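Local coordinates for chlorella virus DNA ligase-adenylate (Chlorella virus, PDB 1FVI), which probably seals nicks in DNA in an ATP-dependent reaction, and is captured here as the covalent enzyme-adenylate intermediate, at residues 14-27 with 136-150. The protein carries 1 engineered substitution. Numbering follows the deposited sequence.
Sequences IEDVQFPCLATPKI and LIPVEINNITELLQY. With AMP (adenosine monophosphate), chain C.
Cys-21 and Ala-23 pair antiparallel with Ile-141 and Val-139 in the mixed sheet of the nucleotidyltransferase (adenylation) domain. Strand 139-141 is an edge strand; strand 21-25 leads into Lys-26, whose NZ is covalently bonded to the AMP phosphorus. Four backbone hydrogen bonds join the strands, among them Ala-23 N to Val-139 O at 2.7 Å.

One sheet face carries Ala-23 and Ile-141, with helix 144-150 packed against it. Tyr-150 extends from the helix with CG anti to the backbone N (chi1 -174°). This lays CE2 3.6 Å from Ala-23 CB and sets the phenol oxygen beside the Thr-24 to Pro-25 link. On the other face Leu-22 CB meets Pro-138 CB.

Just before strand 21-25, the Phe-19 ring lies against the start of the helix. One ring face is covered by the peptide between Asn-143 and Ile-144, and the opposite face by Val-17 CG1. The Ile-144 side chain crosses that of Phe-19 at about a right angle, with Ile-144 CG1 3.4 Å from Phe-19 CE1. Leu-147 CD1 touches both Phe-19 CZ and Ile-14 CG1, the latter at 3.6 Å.

At the nucleotide end, Leu-136 CD2 meets Pro-25 CG and its CD1 meets Ile-27 CD1. Thr-24 OG1 sits between the backbone N and carbonyl carbon (chi1 52°), where it accepts a bond from adenine N6. That amino group also donates to Pro-25 O, and Ile-27 N donates to adenine N7 at 3.0 Å.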
ATOM      1  N   ILE A  14      -6.645  14.573  11.453  1.00 23.04           N
ATOM      2  CA  ILE A  14      -5.676  13.661  12.048  1.00 25.06           C
ATOM      3  C   ILE A  14      -5.739  13.668  13.576  1.00 22.98           C
ATOM      4  O   ILE A  14      -5.388  12.678  14.221  1.00 24.77           O
ATOM      5  CB  ILE A  14      -4.223  13.957  11.571  1.00 25.18           C
ATOM      6  CG1 ILE A  14      -3.340  12.746  11.848  1.00 23.70           C
ATOM      7  CG2 ILE A  14      -3.640  15.187  12.287  1.00 20.54           C
ATOM      8  CD1 ILE A  14      -1.930  12.902  11.345  1.00 38.13           C
ATOM      9  N   GLU A  15      -6.221  14.762  14.160  1.00 21.55           N
ATOM     10  CA  GLU A  15      -6.316  14.824  15.607  1.00 27.16           C
ATOM     11  C   GLU A  15      -7.462  13.949  16.139  1.00 28.02           C
ATOM     12  O   GLU A  15      -7.574  13.739  17.349  1.00 27.11           O
ATOM     13  CB  GLU A  15      -6.423  16.267  16.083  1.00 30.15           C
ATOM     14  CG  GLU A  15      -5.254  17.130  15.621  1.00 30.53           C
ATOM     15  CD  GLU A  15      -5.000  18.347  16.510  1.00 50.99           C
ATOM     16  OE1 GLU A  15      -5.742  18.557  17.502  1.00 45.75           O
ATOM     17  OE2 GLU A  15      -4.034  19.091  16.220  1.00 48.35           O
ATOM     18  N   ASP A  16      -8.255  13.384  15.223  1.00 21.76           N
ATOM     19  CA  ASP A  16      -9.370  12.503  15.588  1.00 30.56           C
ATOM     20  C   ASP A  16      -8.923  11.079  15.913  1.00 30.04           C
ATOM     21  O   ASP A  16      -9.663  10.332  16.557  1.00 30.65           O
ATOM     22  CB  ASP A  16     -10.406  12.416  14.456  1.00 25.69           C
ATOM     23  CG  ASP A  16     -11.401  13.581  14.454  1.00 36.95           C
ATOM     24  OD1 ASP A  16     -11.686  14.158  15.527  1.00 37.26           O
ATOM     25  OD2 ASP A  16     -11.929  13.899  13.369  1.00 33.46           O
ATOM     26  N   VAL A  17      -7.714  10.713  15.482  1.00 25.97           N
ATOM     27  CA  VAL A  17      -7.187   9.357  15.675  1.00 21.38           C
ATOM     28  C   VAL A  17      -6.964   8.978  17.123  1.00 21.33           C
ATOM     29  O   VAL A  17      -6.327   9.712  17.859  1.00 26.88           O
ATOM     30  CB  VAL A  17      -5.868   9.148  14.894  1.00 15.45           C
ATOM     31  CG1 VAL A  17      -5.291   7.771  15.160  1.00 15.62           C
ATOM     32  CG2 VAL A  17      -6.111   9.287  13.406  1.00 15.84           C
ATOM     33  N   GLN A  18      -7.551   7.859  17.539  1.00 22.51           N
ATOM     34  CA  GLN A  18      -7.375   7.349  18.898  1.00 22.88           C
ATOM     35  C   GLN A  18      -6.004   6.700  18.787  1.00 22.94           C
ATOM     36  O   GLN A  18      -5.837   5.662  18.133  1.00 18.56           O
ATOM     37  CB  GLN A  18      -8.489   6.365  19.211  1.00 27.60           C
ATOM     38  CG  GLN A  18      -9.868   7.030  19.172  1.00 31.92           C
ATOM     39  CD  GLN A  18      -9.987   8.200  20.156  1.00 52.80           C
ATOM     40  OE1 GLN A  18     -10.514   9.260  19.816  1.00 54.04           O
ATOM     41  NE2 GLN A  18      -9.488   8.011  21.378  1.00 42.23           N
ATOM     42  N   PHE A  19      -5.036   7.278  19.491  1.00 30.28           N
ATOM     43  CA  PHE A  19      -3.668   6.856  19.304  1.00 43.76           C
ATOM     44  C   PHE A  19      -3.027   5.524  19.364  1.00 60.61           C
ATOM     45  O   PHE A  19      -2.216   5.234  18.477  1.00 79.74           O
ATOM     46  CB  PHE A  19      -2.679   7.951  19.553  1.00 28.84           C
ATOM     47  CG  PHE A  19      -2.332   8.607  18.305  1.00 24.65           C
ATOM     48  CD1 PHE A  19      -2.766   9.892  18.038  1.00 21.01           C
ATOM     49  CD2 PHE A  19      -1.751   7.845  17.282  1.00 15.38           C
ATOM     50  CE1 PHE A  19      -2.646  10.407  16.760  1.00 18.73           C
ATOM     51  CE2 PHE A  19      -1.626   8.340  16.021  1.00 13.67           C
ATOM     52  CZ  PHE A  19      -2.076   9.624  15.750  1.00 24.59           C
ATOM     53  N   PRO A  20      -3.169   4.788  20.457  1.00 52.45           N
ATOM     54  CA  PRO A  20      -2.473   3.519  20.239  1.00 39.97           C
ATOM     55  C   PRO A  20      -3.332   2.877  19.117  1.00 29.82           C
ATOM     56  O   PRO A  20      -4.470   2.480  19.366  1.00 29.32           O
ATOM     57  CB  PRO A  20      -2.636   2.822  21.584  1.00 49.30           C
ATOM     58  CG  PRO A  20      -2.575   3.985  22.543  1.00 47.19           C
ATOM     59  CD  PRO A  20      -3.444   5.032  21.881  1.00 46.68           C
ATOM     60  N   CYS A  21      -2.861   2.989  17.867  1.00 24.42           N
ATOM     61  CA  CYS A  21      -3.559   2.442  16.696  1.00 24.04           C
ATOM     62  C   CYS A  21      -2.636   1.583  15.819  1.00 16.44           C
ATOM     63  O   CYS A  21      -1.416   1.686  15.907  1.00 18.32           O
ATOM     64  CB  CYS A  21      -4.219   3.566  15.858  1.00 18.74           C
ATOM     65  SG  CYS A  21      -3.098   4.597  14.836  1.00 23.09           S
ATOM     66  N   LEU A  22      -3.249   0.699  15.032  1.00 20.97           N
ATOM     67  CA  LEU A  22      -2.552  -0.210  14.129  1.00 22.58           C
ATOM     68  C   LEU A  22      -2.716   0.168  12.654  1.00 24.54           C
ATOM     69  O   LEU A  22      -3.801   0.064  12.087  1.00 17.24           O
ATOM     70  CB  LEU A  22      -3.032  -1.644  14.381  1.00 22.55           C
ATOM     71  CG  LEU A  22      -2.728  -2.147  15.800  1.00 25.09           C
ATOM     72  CD1 LEU A  22      -3.394  -3.503  16.051  1.00 19.51           C
ATOM     73  CD2 LEU A  22      -1.219  -2.251  15.990  1.00 27.54           C
ATOM     74  N   ALA A  23      -1.613   0.528  12.008  1.00 19.46           N
ATOM     75  CA  ALA A  23      -1.685   0.966  10.617  1.00 21.51           C
ATOM     76  C   ALA A  23      -1.109   0.042   9.556  1.00 17.18           C
ATOM     77  O   ALA A  23      -0.212  -0.750   9.819  1.00 23.91           O
ATOM     78  CB  ALA A  23      -1.062   2.368  10.487  1.00 21.16           C
ATOM     79  N   THR A  24      -1.666   0.140   8.353  1.00 13.58           N
ATOM     80  CA  THR A  24      -1.206  -0.632   7.208  1.00 20.39           C
ATOM     81  C   THR A  24      -1.282   0.310   6.009  1.00 22.42           C
ATOM     82  O   THR A  24      -1.844   1.406   6.112  1.00 17.07           O
ATOM     83  CB  THR A  24      -2.056  -1.924   6.946  1.00 26.54           C
ATOM     84  OG1 THR A  24      -3.448  -1.594   6.888  1.00 21.17           O
ATOM     85  CG2 THR A  24      -1.791  -3.000   8.024  1.00 19.24           C
ATOM     86  N   PRO A  25      -0.645  -0.061   4.883  1.00 21.21           N
ATOM     87  CA  PRO A  25      -0.671   0.791   3.693  1.00 19.31           C
ATOM     88  C   PRO A  25      -1.952   0.696   2.888  1.00 21.12           C
ATOM     89  O   PRO A  25      -2.529  -0.384   2.737  1.00 24.66           O
ATOM     90  CB  PRO A  25       0.520   0.286   2.891  1.00 15.06           C
ATOM     91  CG  PRO A  25       0.534  -1.161   3.210  1.00 26.80           C
ATOM     92  CD  PRO A  25       0.304  -1.174   4.704  1.00 22.07           C
ATOM     93  N   LYS A  26      -2.419   1.845   2.412  1.00 18.20           N
ATOM     94  CA  LYS A  26      -3.618   1.888   1.588  1.00 19.68           C
ATOM     95  C   LYS A  26      -3.218   1.358   0.195  1.00 31.15           C
ATOM     96  O   LYS A  26      -2.457   1.991  -0.542  1.00 23.68           O
ATOM     97  CB  LYS A  26      -4.157   3.321   1.506  1.00 21.93           C
ATOM     98  CG  LYS A  26      -5.563   3.490   0.913  1.00 14.83           C
ATOM     99  CD  LYS A  26      -5.976   4.953   1.017  1.00 26.23           C
ATOM    100  CE  LYS A  26      -7.454   5.210   0.698  1.00 24.94           C
ATOM    101  NZ  LYS A  26      -7.860   4.895  -0.711  1.00 23.99           N
ATOM    102  N   ILE A  27      -3.688   0.157  -0.127  1.00 24.79           N
ATOM    103  CA  ILE A  27      -3.389  -0.474  -1.407  1.00 25.30           C
ATOM    104  C   ILE A  27      -4.421  -0.155  -2.506  1.00 26.83           C
ATOM    105  O   ILE A  27      -5.651  -0.170  -2.284  1.00 24.48           O
ATOM    106  CB  ILE A  27      -3.275  -2.030  -1.241  1.00 23.16           C
ATOM    107  CG1 ILE A  27      -2.202  -2.370  -0.217  1.00 20.81           C
ATOM    108  CG2 ILE A  27      -2.979  -2.715  -2.578  1.00 19.39           C
ATOM    109  CD1 ILE A  27      -2.477  -3.646   0.511  1.00 24.77           C
ATOM    110  N   LEU A 136       0.092  -8.536   5.500  1.00 29.15           N
ATOM    111  CA  LEU A 136       0.080  -7.143   5.903  1.00 21.14           C
ATOM    112  C   LEU A 136      -0.092  -7.074   7.407  1.00 21.60           C
ATOM    113  O   LEU A 136      -1.209  -6.992   7.905  1.00 24.34           O
ATOM    114  CB  LEU A 136      -1.064  -6.384   5.237  1.00 32.40           C
ATOM    115  CG  LEU A 136      -0.853  -5.570   3.957  1.00 43.41           C
ATOM    116  CD1 LEU A 136      -1.913  -4.474   3.934  1.00 26.03           C
ATOM    117  CD2 LEU A 136       0.540  -4.942   3.902  1.00 40.97           C
ATOM    118  N   ILE A 137       1.015  -7.201   8.128  1.00 19.69           N
ATOM    119  CA  ILE A 137       1.006  -7.115   9.586  1.00 16.89           C
ATOM    120  C   ILE A 137       1.065  -5.609   9.929  1.00 29.37           C
ATOM    121  O   ILE A 137       1.921  -4.877   9.414  1.00 28.35           O
ATOM    122  CB  ILE A 137       2.183  -7.913  10.140  1.00 20.52           C
ATOM    123  CG1 ILE A 137       1.957  -9.395   9.783  1.00 25.51           C
ATOM    124  CG2 ILE A 137       2.341  -7.668  11.644  1.00 18.94           C
ATOM    125  CD1 ILE A 137       3.160 -10.280   9.921  1.00 20.48           C
ATOM    126  N   PRO A 138       0.125  -5.114  10.759  1.00 20.99           N
ATOM    127  CA  PRO A 138       0.118  -3.686  11.103  1.00 23.62           C
ATOM    128  C   PRO A 138       1.263  -3.147  11.945  1.00 26.00           C
ATOM    129  O   PRO A 138       1.949  -3.889  12.650  1.00 26.03           O
ATOM    130  CB  PRO A 138      -1.220  -3.510  11.806  1.00 20.09           C
ATOM    131  CG  PRO A 138      -1.373  -4.840  12.524  1.00 25.67           C
ATOM    132  CD  PRO A 138      -0.948  -5.835  11.467  1.00 24.37           C
ATOM    133  N   VAL A 139       1.446  -1.834  11.841  1.00 25.02           N
ATOM    134  CA  VAL A 139       2.466  -1.097  12.570  1.00 23.42           C
ATOM    135  C   VAL A 139       1.740  -0.402  13.710  1.00 18.55           C
ATOM    136  O   VAL A 139       0.650   0.104  13.508  1.00 21.91           O
ATOM    137  CB  VAL A 139       3.078   0.019  11.681  1.00 23.96           C
ATOM    138  CG1 VAL A 139       3.994   0.910  12.502  1.00 30.92           C
ATOM    139  CG2 VAL A 139       3.837  -0.585  10.524  1.00 25.23           C
ATOM    140  N   GLU A 140       2.316  -0.414  14.907  1.00 20.14           N
ATOM    141  CA  GLU A 140       1.708   0.275  16.035  1.00 25.93           C
ATOM    142  C   GLU A 140       2.224   1.715  16.015  1.00 26.03           C
ATOM    143  O   GLU A 140       3.425   1.948  16.061  1.00 24.63           O
ATOM    144  CB  GLU A 140       2.061  -0.398  17.361  1.00 29.29           C
ATOM    145  CG  GLU A 140       1.460   0.303  18.585  1.00 46.26           C
ATOM    146  CD  GLU A 140       1.758  -0.420  19.897  1.00 57.20           C
ATOM    147  OE1 GLU A 140       0.840  -0.515  20.750  1.00 45.72           O
ATOM    148  OE2 GLU A 140       2.907  -0.892  20.073  1.00 62.27           O
ATOM    149  N   ILE A 141       1.300   2.661  15.854  1.00 28.83           N
ATOM    150  CA  ILE A 141       1.608   4.088  15.803  1.00 24.12           C
ATOM    151  C   ILE A 141       1.130   4.660  17.145  1.00 31.19           C
ATOM    152  O   ILE A 141       0.018   4.358  17.591  1.00 23.10           O
ATOM    153  CB  ILE A 141       0.852   4.772  14.610  1.00 20.80           C
ATOM    154  CG1 ILE A 141       1.219   4.103  13.278  1.00 24.08           C
ATOM    155  CG2 ILE A 141       1.090   6.276  14.594  1.00 12.87           C
ATOM    156  CD1 ILE A 141       2.665   4.247  12.873  1.00 27.32           C
ATOM    157  N   ASN A 142       1.948   5.513  17.762  1.00 21.18           N
ATOM    158  CA  ASN A 142       1.621   6.076  19.062  1.00 17.57           C
ATOM    159  C   ASN A 142       1.231   7.531  19.104  1.00 22.20           C
ATOM    160  O   ASN A 142       0.625   7.977  20.081  1.00 23.82           O
ATOM    161  CB  ASN A 142       2.787   5.861  20.017  1.00 18.83           C
ATOM    162  CG  ASN A 142       3.030   4.403  20.317  1.00 31.91           C
ATOM    163  OD1 ASN A 142       2.093   3.628  20.538  1.00 34.36           O
ATOM    164  ND2 ASN A 142       4.289   4.019  20.333  1.00 32.36           N
ATOM    165  N   ASN A 143       1.614   8.282  18.074  1.00 23.52           N
ATOM    166  CA  ASN A 143       1.321   9.717  18.020  1.00 25.35           C
ATOM    167  C   ASN A 143       1.203  10.248  16.580  1.00 25.61           C
ATOM    168  O   ASN A 143       1.476   9.525  15.605  1.00 24.36           O
ATOM    169  CB  ASN A 143       2.369  10.526  18.828  1.00 23.82           C
ATOM    170  CG  ASN A 143       3.811  10.248  18.391  1.00 21.72           C
ATOM    171  OD1 ASN A 143       4.615   9.693  19.151  1.00 23.99           O
ATOM    172  ND2 ASN A 143       4.134  10.619  17.168  1.00 13.25           N
ATOM    173  N   ILE A 144       0.780  11.508  16.458  1.00 22.27           N
ATOM    174  CA  ILE A 144       0.602  12.160  15.155  1.00 28.56           C
ATOM    175  C   ILE A 144       1.879  12.212  14.289  1.00 24.73           C
ATOM    176  O   ILE A 144       1.824  11.989  13.084  1.00 21.87           O
ATOM    177  CB  ILE A 144      -0.013  13.579  15.342  1.00 32.58           C
ATOM    178  CG1 ILE A 144      -1.462  13.434  15.817  1.00 16.30           C
ATOM    179  CG2 ILE A 144       0.125  14.416  14.050  1.00 28.15           C
ATOM    180  CD1 ILE A 144      -2.135  14.708  16.158  1.00 14.44           C
ATOM    181  N   THR A 145       3.016  12.487  14.914  1.00 23.39           N
ATOM    182  CA  THR A 145       4.290  12.538  14.211  1.00 24.00           C
ATOM    183  C   THR A 145       4.565  11.179  13.591  1.00 20.45           C
ATOM    184  O   THR A 145       4.969  11.087  12.431  1.00 21.40           O
ATOM    185  CB  THR A 145       5.419  12.866  15.182  1.00 29.28           C
ATOM    186  OG1 THR A 145       5.010  13.960  16.011  1.00 34.62           O
ATOM    187  CG2 THR A 145       6.696  13.234  14.431  1.00 24.59           C
ATOM    188  N   GLU A 146       4.323  10.127  14.368  1.00 21.55           N
ATOM    189  CA  GLU A 146       4.511   8.768  13.882  1.00 23.85           C
ATOM    190  C   GLU A 146       3.563   8.422  12.733  1.00 16.89           C
ATOM    191  O   GLU A 146       3.960   7.734  11.783  1.00 17.73           O
ATOM    192  CB  GLU A 146       4.381   7.766  15.023  1.00 21.92           C
ATOM    193  CG  GLU A 146       5.658   7.650  15.867  1.00 27.51           C
ATOM    194  CD  GLU A 146       5.599   6.537  16.904  1.00 24.63           C
ATOM    195  OE1 GLU A 146       4.666   5.718  16.868  1.00 25.30           O
ATOM    196  OE2 GLU A 146       6.487   6.485  17.773  1.00 29.37           O
ATOM    197  N   LEU A 147       2.327   8.922  12.806  1.00 18.29           N
ATOM    198  CA  LEU A 147       1.324   8.695  11.758  1.00 24.50           C
ATOM    199  C   LEU A 147       1.764   9.329  10.427  1.00 26.27           C
ATOM    200  O   LEU A 147       1.743   8.683   9.380  1.00 19.94           O
ATOM    201  CB  LEU A 147      -0.040   9.274  12.173  1.00 27.21           C
ATOM    202  CG  LEU A 147      -1.275   8.360  12.100  1.00 30.65           C
ATOM    203  CD1 LEU A 147      -2.542   9.195  12.004  1.00 16.70           C
ATOM    204  CD2 LEU A 147      -1.187   7.426  10.925  1.00 31.29           C
ATOM    205  N   LEU A 148       2.134  10.607  10.469  1.00 29.69           N
ATOM    206  CA  LEU A 148       2.608  11.309   9.275  1.00 29.02           C
ATOM    207  C   LEU A 148       3.896  10.693   8.686  1.00 19.31           C
ATOM    208  O   LEU A 148       4.019  10.556   7.466  1.00 23.70           O
ATOM    209  CB  LEU A 148       2.823  12.779   9.612  1.00 24.93           C
ATOM    210  CG  LEU A 148       1.476  13.430   9.904  1.00 24.10           C
ATOM    211  CD1 LEU A 148       1.679  14.768  10.546  1.00 25.98           C
ATOM    212  CD2 LEU A 148       0.675  13.531   8.622  1.00 26.65           C
ATOM    213  N   GLN A 149       4.850  10.329   9.547  1.00 21.99           N
ATOM    214  CA  GLN A 149       6.087   9.710   9.080  1.00 23.72           C
ATOM    215  C   GLN A 149       5.716   8.417   8.370  1.00 29.28           C
ATOM    216  O   GLN A 149       6.316   8.063   7.351  1.00 20.58           O
ATOM    217  CB  GLN A 149       7.036   9.415  10.241  1.00 20.63           C
ATOM    218  CG  GLN A 149       7.464  10.657  11.022  1.00 38.63           C
ATOM    219  CD  GLN A 149       8.427  10.356  12.169  1.00 46.13           C
ATOM    220  OE1 GLN A 149       9.620  10.632  12.071  1.00 62.99           O
ATOM    221  NE2 GLN A 149       7.907   9.812  13.266  1.00 40.67           N
ATOM    222  N   TYR A 150       4.688   7.744   8.893  1.00 24.89           N
ATOM    223  CA  TYR A 150       4.215   6.498   8.307  1.00 19.32           C
ATOM    224  C   TYR A 150       3.624   6.701   6.898  1.00 20.66           C
ATOM    225  O   TYR A 150       3.885   5.894   5.986  1.00 18.29           O
ATOM    226  CB  TYR A 150       3.202   5.820   9.242  1.00 17.96           C
ATOM    227  CG  TYR A 150       2.791   4.466   8.740  1.00 23.27           C
ATOM    228  CD1 TYR A 150       3.713   3.413   8.703  1.00 18.38           C
ATOM    229  CD2 TYR A 150       1.506   4.242   8.237  1.00 19.92           C
ATOM    230  CE1 TYR A 150       3.373   2.184   8.173  1.00 22.50           C
ATOM    231  CE2 TYR A 150       1.155   3.001   7.701  1.00 21.07           C
ATOM    232  CZ  TYR A 150       2.100   1.986   7.669  1.00 20.04           C
ATOM    233  OH  TYR A 150       1.825   0.787   7.079  1.00 19.80           O
TER
HETATM  234  P   AMP C 501      -9.254   4.675  -1.133  1.00 23.67           P
HETATM  235  O1P AMP C 501     -10.233   5.729  -0.873  1.00 21.05           O
HETATM  236  O3P AMP C 501      -9.549   4.420  -2.669  1.00 17.52           O
HETATM  237  O5' AMP C 501      -9.705   3.383  -0.506  1.00 18.40           O
HETATM  238  C5' AMP C 501      -8.945   2.105  -0.779  1.00 19.72           C
HETATM  239  C4' AMP C 501      -9.820   0.873  -0.717  1.00 24.34           C
HETATM  240  O4' AMP C 501      -8.932  -0.239  -0.573  1.00 22.47           O
HETATM  241  C3' AMP C 501     -10.772   0.841   0.501  1.00 20.20           C
HETATM  242  O3' AMP C 501     -12.061   0.291   0.226  1.00 17.16           O
HETATM  243  C2' AMP C 501     -10.102  -0.065   1.476  1.00 21.56           C
HETATM  244  O2' AMP C 501     -11.074  -0.755   2.253  1.00 17.19           O
HETATM  245  C1' AMP C 501      -9.189  -0.952   0.612  1.00 18.64           C
HETATM  246  N9  AMP C 501      -7.925  -1.199   1.279  1.00 22.22           N
HETATM  247  C8  AMP C 501      -6.692  -1.012   0.695  1.00 12.72           C
HETATM  248  N7  AMP C 501      -5.740  -1.309   1.533  1.00 14.29           N
HETATM  249  C5  AMP C 501      -6.336  -1.710   2.720  1.00 16.16           C
HETATM  250  C6  AMP C 501      -5.834  -2.139   3.958  1.00 12.79           C
HETATM  251  N6  AMP C 501      -4.509  -2.237   4.215  1.00 17.77           N
HETATM  252  N1  AMP C 501      -6.746  -2.452   4.896  1.00 19.40           N
HETATM  253  C2  AMP C 501      -8.031  -2.352   4.638  1.00 11.23           C
HETATM  254  N3  AMP C 501      -8.647  -1.961   3.519  1.00 15.01           N
HETATM  255  C4  AMP C 501      -7.747  -1.636   2.545  1.00 17.68           C